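Local coordinates for beta-glucoside kinase (Listeria monocytogenes, PDB 4HTL) that catalyses the ATP-dependent phosphorylation of cellobiose to cellobiose-6'-phosphate and may also regulate transcription of the cellobiose phosphotransferase operon, at the interface of chains A and B. Residues are numbered along the deposited sequence; one frame, centred on the assembly and turned at random. Chains: chain A/B, Beta-glucoside kinase.

Contact 1: the interface of chains A and B. Residues chain A 139, 141, 145-146, 148-149, 153, 236; chain B 125, 141-142, 146, 235-236.
A:Phe236 and B:Phe236, the last residues of helix 212-236 in each chain, reach toward each other tip to tip at the centre of this two-fold interface. The rings overlap only at their rims: each CZ lies 3.5 Å above the plane of the other ring, offset from its centre. CG is anti to the carbonyl carbon in both (chi1 -71°), which aims the matching CE1 corners at one another, 3.3 Å apart. Beside the rings, CD1 of A:Ile139 and CB of A:Ala153 pack on the backbone oxygen of B:Leu235. Farther out, CG1 of A:Val146 rests on B:Ser141 and CG1 of B:Val146 on A:Ser141, each 4.0 Å from the serine CB, and water 2 joins the two serine hydroxyls. At the rim the amide ND2 of B:Asn142 donates to the backbone O of A:Leu145 (2.8 Å, 157° at H). The acceptor lies close to the amide plane, whereas the donor sits above the carbonyl plane. B:Asp125 OD2 takes the backbone N-H of B:Asn142, 3.1 Å away, and shares water 1 with the backbone N of A:Gly148. The patch ties helix ends to strand-turn segments in the deposited two-fold dimer, which may be the functional unit.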
loop_
_atom_site.group_PDB
_atom_site.type_symbol
_atom_site.label_atom_id
_atom_site.label_comp_id
_atom_site.label_asym_id
_atom_site.label_seq_id
_atom_site.Cartn_x
_atom_site.Cartn_y
_atom_site.Cartn_z
ATOM N N ILE A 139 -2.752 -0.531 8.481
ATOM C CA ILE A 139 -2.996 0.599 7.575
ATOM C C ILE A 139 -4.241 1.366 8.014
ATOM O O ILE A 139 -5.326 0.792 8.103
ATOM C CB ILE A 139 -3.283 0.112 6.137
ATOM C CG1 ILE A 139 -2.124 -0.738 5.606
ATOM C CG2 ILE A 139 -3.592 1.291 5.184
ATOM C CD1 ILE A 139 -2.519 -1.713 4.504
ATOM N N SER A 141 -6.188 4.563 6.383
ATOM C CA SER A 141 -6.315 5.450 5.204
ATOM C C SER A 141 -7.713 6.066 5.215
ATOM O O SER A 141 -8.702 5.387 5.464
ATOM C CB SER A 141 -6.110 4.727 3.916
ATOM O OG SER A 141 -4.832 4.158 3.765
ATOM N N LEU A 145 -9.540 1.889 9.150
ATOM C CA LEU A 145 -8.677 0.770 8.972
ATOM C C LEU A 145 -8.890 0.166 7.557
ATOM O O LEU A 145 -10.027 0.019 7.094
ATOM C CB LEU A 145 -9.009 -0.236 10.080
ATOM C CG LEU A 145 -8.246 -1.502 10.304
ATOM C CD1 LEU A 145 -6.789 -1.245 10.683
ATOM C CD2 LEU A 145 -8.995 -2.305 11.375
ATOM N N VAL A 146 -7.780 -0.191 6.917
ATOM C CA VAL A 146 -7.849 -0.889 5.651
ATOM C C VAL A 146 -7.580 -2.357 5.948
ATOM O O VAL A 146 -6.474 -2.755 6.231
ATOM C CB VAL A 146 -6.847 -0.338 4.621
ATOM C CG1 VAL A 146 -6.839 -1.231 3.370
ATOM C CG2 VAL A 146 -7.111 1.145 4.307
ATOM N N GLY A 148 -8.676 -4.920 3.750
ATOM C CA GLY A 148 -8.603 -5.568 2.474
ATOM C C GLY A 148 -9.853 -6.376 2.099
ATOM O O GLY A 148 -10.754 -6.588 2.908
ATOM N N GLY A 149 -9.911 -6.811 0.843
ATOM C CA GLY A 149 -11.063 -7.538 0.330
ATOM C C GLY A 149 -11.341 -8.896 1.020
ATOM O O GLY A 149 -12.491 -9.381 1.032
ATOM N N ALA A 153 -5.152 -7.383 4.379
ATOM C CA ALA A 153 -4.291 -6.211 4.114
ATOM C C ALA A 153 -3.312 -5.954 5.258
ATOM O O ALA A 153 -3.548 -6.339 6.411
ATOM C CB ALA A 153 -5.122 -4.979 3.842
ATOM N N PHE A 236 1.294 4.705 0.188
ATOM C CA PHE A 236 0.192 5.121 1.000
ATOM C C PHE A 236 0.153 6.632 1.274
ATOM O O PHE A 236 -0.897 7.169 1.661
ATOM C CB PHE A 236 0.266 4.408 2.386
ATOM C CG PHE A 236 -0.042 2.927 2.323
ATOM C CD1 PHE A 236 -1.359 2.494 2.264
ATOM C CD2 PHE A 236 0.968 2.010 2.199
ATOM C CE1 PHE A 236 -1.668 1.136 2.159
ATOM C CE2 PHE A 236 0.671 0.639 2.124
ATOM C CZ PHE A 236 -0.646 0.203 2.055
ATOM N N ASP B 125 -12.325 -2.888 -3.031
ATOM C CA ASP B 125 -10.877 -2.937 -2.824
ATOM C C ASP B 125 -10.227 -3.407 -4.115
ATOM O O ASP B 125 -10.263 -4.594 -4.439
ATOM C CB ASP B 125 -10.523 -3.919 -1.683
ATOM C CG ASP B 125 -10.985 -3.446 -0.337
ATOM O OD1 ASP B 125 -12.122 -3.845 0.057
ATOM O OD2 ASP B 125 -10.278 -2.594 0.268
ATOM N N SER B 141 -9.733 1.524 -1.672
ATOM C CA SER B 141 -9.796 0.709 -0.438
ATOM C C SER B 141 -11.052 1.108 0.337
ATOM O O SER B 141 -11.365 2.284 0.472
ATOM C CB SER B 141 -8.603 0.898 0.437
ATOM O OG SER B 141 -7.384 0.512 -0.151
ATOM N N ASN B 142 -11.723 0.128 0.898
ATOM C CA ASN B 142 -12.957 0.403 1.632
ATOM C C ASN B 142 -13.968 1.253 0.895
ATOM O O ASN B 142 -14.705 2.056 1.513
ATOM C CB ASN B 142 -12.703 1.136 2.911
ATOM C CG ASN B 142 -12.010 0.308 3.936
ATOM O OD1 ASN B 142 -12.330 -0.858 4.111
ATOM N ND2 ASN B 142 -11.072 0.917 4.652
ATOM N N VAL B 146 -8.032 6.236 -2.239
ATOM C CA VAL B 146 -7.035 6.579 -1.248
ATOM C C VAL B 146 -6.100 7.587 -1.901
ATOM O O VAL B 146 -5.303 7.257 -2.747
ATOM C CB VAL B 146 -6.260 5.349 -0.744
ATOM C CG1 VAL B 146 -5.101 5.796 0.163
ATOM C CG2 VAL B 146 -7.192 4.323 -0.076
ATOM N N LEU B 235 0.198 -5.958 0.478
ATOM C CA LEU B 235 -0.043 -4.750 1.182
ATOM C C LEU B 235 -1.545 -4.401 1.244
ATOM O O LEU B 235 -2.074 -4.121 2.320
ATOM C CB LEU B 235 0.766 -3.586 0.610
ATOM C CG LEU B 235 2.312 -3.648 0.750
ATOM C CD1 LEU B 235 2.984 -2.449 0.081
ATOM C CD2 LEU B 235 2.652 -3.767 2.176
ATOM N N PHE B 236 -2.202 -4.358 0.081
ATOM C CA PHE B 236 -3.534 -3.843 -0.011
ATOM C C PHE B 236 -4.626 -4.922 0.049
ATOM O O PHE B 236 -5.798 -4.610 0.320
ATOM C CB PHE B 236 -3.711 -3.091 -1.367
ATOM C CG PHE B 236 -2.954 -1.782 -1.436
ATOM C CD1 PHE B 236 -3.476 -0.646 -0.833
ATOM C CD2 PHE B 236 -1.699 -1.730 -1.983
ATOM C CE1 PHE B 236 -2.776 0.563 -0.844
ATOM C CE2 PHE B 236 -0.998 -0.514 -2.027
ATOM C CZ PHE B 236 -1.513 0.622 -1.416
HETATM O O HOH W 1 -10.157 -2.563 2.995
HETATM O O HOH W 2 -4.985 1.931 1.501
HETATM O O HOH W 3 -11.565 -2.638 5.919
#

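Contact 2: the interface of chains A and B. Residues chain A 161-162, 223, 227, 264; chain B 160, 162-164.
One torsion of A:Thr227 places both its branches against chain B: chi1 of -58° puts OG1 anti to the carbonyl carbon, toward B:Pro164, and leaves CG2 anti to the backbone N, against the ring of B:Phe160. B:Arg163 has CG anti to its own backbone N (chi1 -180°), and the chain, bent at chi2, carries the guanidinium across A:Thr223 at about a right angle. The methyl CG2 of A:Thr227 comes 3.5 Å from CD2 of B:Phe160, and the backbone O of A:Thr227 lies in plane at the edge of the same ring. One face of that ring is covered by B:Pro164 within chain B, whose CG stands 3.8 Å above the plane of the B:Phe160 ring and over its centre, while the ring's edge still meets helix 212-236 directly. The proline CG also meets CE1 of A:Phe264 at 3.7 Å, the two side chains crossing nearly at right angles. The hydroxyl OG1 of A:Thr227 lies against CD of B:Pro164 but is bonded within its own helix, donating to the backbone O of A:Thr223 at 2.8 Å. Nearby, CB of A:Glu162 packs on CB of B:Arg163, 4.1 Å away. No direct polar bond crosses this patch; it joins the two subunits by shape and apolar packing, with the proline-containing loop of one seated against helix 212-236 of the other.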
loop_
_atom_site.group_PDB
_atom_site.type_symbol
_atom_site.label_atom_id
_atom_site.label_comp_id
_atom_site.label_asym_id
_atom_site.label_seq_id
_atom_site.Cartn_x
_atom_site.Cartn_y
_atom_site.Cartn_z
ATOM N N SER A 161 12.605 -7.094 -0.258
ATOM C CA SER A 161 13.749 -6.242 0.055
ATOM C C SER A 161 14.889 -6.363 -0.944
ATOM O O SER A 161 15.827 -5.605 -0.902
ATOM C CB SER A 161 14.236 -6.583 1.458
ATOM O OG SER A 161 14.638 -7.951 1.574
ATOM N N GLU A 162 14.760 -7.272 -1.896
ATOM C CA GLU A 162 15.708 -7.438 -2.958
ATOM C C GLU A 162 15.016 -8.067 -4.150
ATOM O O GLU A 162 13.866 -8.510 -4.041
ATOM C CB GLU A 162 16.873 -8.277 -2.550
ATOM C CG GLU A 162 16.491 -9.686 -2.139
ATOM C CD GLU A 162 17.679 -10.453 -1.578
ATOM O OE1 GLU A 162 18.468 -11.030 -2.357
ATOM O OE2 GLU A 162 17.848 -10.430 -0.350
ATOM N N THR A 223 19.131 -0.833 6.081
ATOM C CA THR A 223 18.841 -0.667 4.641
ATOM C C THR A 223 17.532 -1.382 4.263
ATOM O O THR A 223 16.734 -0.841 3.548
ATOM C CB THR A 223 20.010 -1.161 3.758
ATOM O OG1 THR A 223 21.156 -0.310 3.970
ATOM C CG2 THR A 223 19.622 -1.200 2.223
ATOM N N THR A 227 14.171 0.332 2.828
ATOM C CA THR A 227 13.577 -0.143 1.595
ATOM C C THR A 227 12.055 -0.248 1.802
ATOM O O THR A 227 11.283 0.238 0.989
ATOM C CB THR A 227 14.205 -1.473 1.161
ATOM O OG1 THR A 227 15.624 -1.273 1.001
ATOM C CG2 THR A 227 13.582 -2.034 -0.122
ATOM N N PHE A 264 17.601 8.184 1.287
ATOM C CA PHE A 264 16.339 7.705 0.690
ATOM C C PHE A 264 15.316 8.792 0.574
ATOM O O PHE A 264 14.742 9.009 -0.530
ATOM C CB PHE A 264 15.799 6.475 1.453
ATOM C CG PHE A 264 16.702 5.287 1.343
ATOM C CD1 PHE A 264 16.548 4.395 0.313
ATOM C CD2 PHE A 264 17.707 5.047 2.285
ATOM C CE1 PHE A 264 17.387 3.306 0.181
ATOM C CE2 PHE A 264 18.538 3.959 2.151
ATOM C CZ PHE A 264 18.383 3.091 1.097
ATOM N N PHE B 160 10.646 -0.309 -4.942
ATOM C CA PHE B 160 11.935 -0.926 -5.293
ATOM C C PHE B 160 11.709 -2.264 -5.978
ATOM O O PHE B 160 11.042 -3.167 -5.462
ATOM C CB PHE B 160 12.813 -1.063 -4.027
ATOM C CG PHE B 160 13.417 0.243 -3.543
ATOM C CD1 PHE B 160 14.258 0.953 -4.334
ATOM C CD2 PHE B 160 13.138 0.734 -2.298
ATOM C CE1 PHE B 160 14.805 2.163 -3.932
ATOM C CE2 PHE B 160 13.703 1.887 -1.857
ATOM C CZ PHE B 160 14.519 2.623 -2.678
ATOM N N GLU B 162 14.585 -3.946 -6.786
ATOM C CA GLU B 162 15.785 -4.602 -6.359
ATOM C C GLU B 162 16.317 -3.912 -5.120
ATOM O O GLU B 162 15.825 -2.841 -4.743
ATOM C CB GLU B 162 16.833 -4.609 -7.423
ATOM C CG GLU B 162 17.272 -3.222 -7.850
ATOM C CD GLU B 162 18.217 -3.270 -9.042
ATOM O OE1 GLU B 162 19.438 -3.461 -8.858
ATOM O OE2 GLU B 162 17.718 -3.167 -10.173
ATOM N N ARG B 163 17.270 -4.546 -4.447
ATOM C CA ARG B 163 17.898 -3.910 -3.285
ATOM C C ARG B 163 18.544 -2.594 -3.738
ATOM O O ARG B 163 19.314 -2.563 -4.703
ATOM C CB ARG B 163 18.963 -4.776 -2.669
ATOM C CG ARG B 163 19.620 -4.131 -1.467
ATOM C CD ARG B 163 21.084 -4.490 -1.341
ATOM N NE ARG B 163 21.689 -3.660 -0.293
ATOM C CZ ARG B 163 22.627 -2.728 -0.455
ATOM N NH1 ARG B 163 23.190 -2.484 -1.638
ATOM N NH2 ARG B 163 23.040 -2.061 0.607
ATOM N N PRO B 164 18.249 -1.495 -3.040
ATOM C CA PRO B 164 18.781 -0.229 -3.562
ATOM C C PRO B 164 20.294 -0.206 -3.396
ATOM O O PRO B 164 20.805 -0.664 -2.384
ATOM C CB PRO B 164 18.151 0.842 -2.669
ATOM C CG PRO B 164 17.371 0.140 -1.680
ATOM C CD PRO B 164 17.220 -1.282 -2.015
#

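Contact 3: the interface of chains A and B. Residues chain A 230, 234-235, 267; chain B 67, 155, 158, 173.
A:Tyr234 and B:Tyr158 stack across the interface with their planes 1° from parallel and their centroids 4.2 Å apart. The rings are slipped, so that CD2 of A:Tyr234 faces CG of B:Tyr158 at 3.4 Å and the covering atoms lie toward the rims. Both have CG anti to the carbonyl carbon (chi1 -78° in each), which brings the rings together, and a chi2 not far from perpendicular turns their faces to one another; CB of B:Tyr158 also packs under CG of A:Tyr234. The opposite face of A:Tyr234 is covered by the guanidinium of A:Arg267, whose CZ lies 4.1 Å above the ring plane, offset toward the rim. This tyrosine is thus sandwiched between the guanidinium of its own chain and an aromatic ring of the other. A:Tyr230 approaches from one helical turn earlier, its hydroxyl OH in plane at the edge of the B:Tyr158 ring, 3.5 Å from CD2. In return, the backbone O of B:Tyr158 lies in plane at the edge of the A:Tyr230 ring. B:Glu155, just ahead of the 3-10 helix 156-158, gives its backbone N to the backbone O of A:Tyr234, close to the C-terminal end of helix 212-236, at 3.2 Å. Its carboxylate holds B:Tyr67, whose OH donates to the anti lone pair of B:Glu155 OE2 at 2.6 Å. That phenol oxygen also meets water 4, which lies in the guanidinium plane 3.0 Å from NH1 of A:Arg267.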
loop_
_atom_site.group_PDB
_atom_site.type_symbol
_atom_site.label_atom_id
_atom_site.label_comp_id
_atom_site.label_asym_id
_atom_site.label_seq_id
_atom_site.Cartn_x
_atom_site.Cartn_y
_atom_site.Cartn_z
ATOM N N TYR A 230 10.410 3.318 2.364
ATOM C CA TYR A 230 10.326 4.071 1.083
ATOM C C TYR A 230 9.139 3.561 0.289
ATOM O O TYR A 230 8.287 4.324 -0.142
ATOM C CB TYR A 230 11.612 3.871 0.340
ATOM C CG TYR A 230 11.839 4.670 -0.926
ATOM C CD1 TYR A 230 12.549 5.868 -0.905
ATOM C CD2 TYR A 230 11.369 4.235 -2.142
ATOM C CE1 TYR A 230 12.832 6.555 -2.065
ATOM C CE2 TYR A 230 11.631 4.937 -3.297
ATOM C CZ TYR A 230 12.381 6.091 -3.252
ATOM O OH TYR A 230 12.644 6.767 -4.405
ATOM N N TYR A 234 5.687 5.994 -0.465
ATOM C CA TYR A 234 5.235 6.315 -1.834
ATOM C C TYR A 234 3.857 5.697 -2.141
ATOM O O TYR A 234 3.050 6.273 -2.840
ATOM C CB TYR A 234 6.328 5.948 -2.868
ATOM C CG TYR A 234 7.404 7.029 -2.854
ATOM C CD1 TYR A 234 8.536 6.914 -2.101
ATOM C CD2 TYR A 234 7.274 8.149 -3.630
ATOM C CE1 TYR A 234 9.484 7.918 -2.074
ATOM C CE2 TYR A 234 8.181 9.165 -3.599
ATOM C CZ TYR A 234 9.323 9.033 -2.848
ATOM O OH TYR A 234 10.237 10.059 -2.759
ATOM N N LEU A 235 3.586 4.511 -1.598
ATOM C CA LEU A 235 2.350 3.868 -1.865
ATOM C C LEU A 235 1.172 4.544 -1.133
ATOM O O LEU A 235 0.153 4.856 -1.751
ATOM C CB LEU A 235 2.405 2.374 -1.548
ATOM C CG LEU A 235 3.338 1.488 -2.422
ATOM C CD1 LEU A 235 3.332 0.034 -1.949
ATOM C CD2 LEU A 235 2.938 1.630 -3.830
ATOM N N ARG A 267 10.529 12.356 2.854
ATOM C CA ARG A 267 9.515 12.996 2.032
ATOM C C ARG A 267 8.318 13.420 2.838
ATOM O O ARG A 267 7.165 13.055 2.542
ATOM C CB ARG A 267 9.143 12.132 0.849
ATOM C CG ARG A 267 8.486 12.967 -0.227
ATOM C CD ARG A 267 7.476 12.231 -1.069
ATOM N NE ARG A 267 6.440 11.587 -0.299
ATOM C CZ ARG A 267 5.481 10.842 -0.834
ATOM N NH1 ARG A 267 5.393 10.743 -2.161
ATOM N NH2 ARG A 267 4.609 10.226 -0.045
ATOM N N TYR B 67 0.127 16.117 -7.870
ATOM C CA TYR B 67 -0.544 16.006 -6.600
ATOM C C TYR B 67 -1.511 17.161 -6.508
ATOM O O TYR B 67 -1.109 18.342 -6.636
ATOM C CB TYR B 67 0.495 16.026 -5.459
ATOM C CG TYR B 67 1.610 15.001 -5.597
ATOM C CD1 TYR B 67 1.357 13.714 -6.063
ATOM C CD2 TYR B 67 2.901 15.292 -5.166
ATOM C CE1 TYR B 67 2.382 12.785 -6.167
ATOM C CE2 TYR B 67 3.926 14.385 -5.285
ATOM C CZ TYR B 67 3.657 13.121 -5.753
ATOM O OH TYR B 67 4.669 12.193 -5.872
ATOM N N GLU B 155 1.827 6.106 -5.811
ATOM C CA GLU B 155 3.078 6.189 -6.558
ATOM C C GLU B 155 3.754 4.831 -6.691
ATOM O O GLU B 155 4.870 4.574 -6.185
ATOM C CB GLU B 155 4.029 7.236 -5.922
ATOM C CG GLU B 155 3.700 8.671 -6.196
ATOM C CD GLU B 155 4.098 9.158 -7.605
ATOM O OE1 GLU B 155 4.257 8.333 -8.537
ATOM O OE2 GLU B 155 4.329 10.392 -7.761
ATOM N N TYR B 158 7.475 3.997 -7.667
ATOM C CA TYR B 158 8.569 4.186 -6.702
ATOM C C TYR B 158 8.843 2.935 -5.862
ATOM O O TYR B 158 9.777 2.935 -5.052
ATOM C CB TYR B 158 8.280 5.379 -5.791
ATOM C CG TYR B 158 8.539 6.719 -6.431
ATOM C CD1 TYR B 158 7.657 7.279 -7.348
ATOM C CD2 TYR B 158 9.708 7.407 -6.150
ATOM C CE1 TYR B 158 7.940 8.507 -7.924
ATOM C CE2 TYR B 158 9.978 8.631 -6.716
ATOM C CZ TYR B 158 9.094 9.169 -7.607
ATOM O OH TYR B 158 9.368 10.411 -8.160
ATOM N N THR B 173 14.008 1.602 -8.731
ATOM C CA THR B 173 12.535 1.573 -8.679
ATOM C C THR B 173 11.928 1.183 -10.016
ATOM O O THR B 173 12.556 1.332 -11.073
ATOM C CB THR B 173 11.937 2.903 -8.189
ATOM O OG1 THR B 173 12.087 3.916 -9.200
ATOM C CG2 THR B 173 12.538 3.322 -6.887
HETATM O O HOH W 4 6.705 12.374 -4.274
#

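Helix 212-236 runs through all three contacts: in chain A it supplies A:Phe236 to contact 1, A:Thr223 and A:Thr227 to contact 2, and A:Tyr230 and A:Tyr234 to contact 3. B:Leu235 takes part in contact 1 and A:Leu235 in contact 3. Measured between centres of their C-alpha atoms, contacts 1 and 2 lie about 23 Å apart, 1 and 3 about 16 Å, and 2 and 3 about 13 Å. Contact 3, with its stacked rings, thus lies nearer to each of the others than they lie to one another. Two-fold symmetry repeats each with the chains exchanged, consistent with one continuous dimer interface built along this helix.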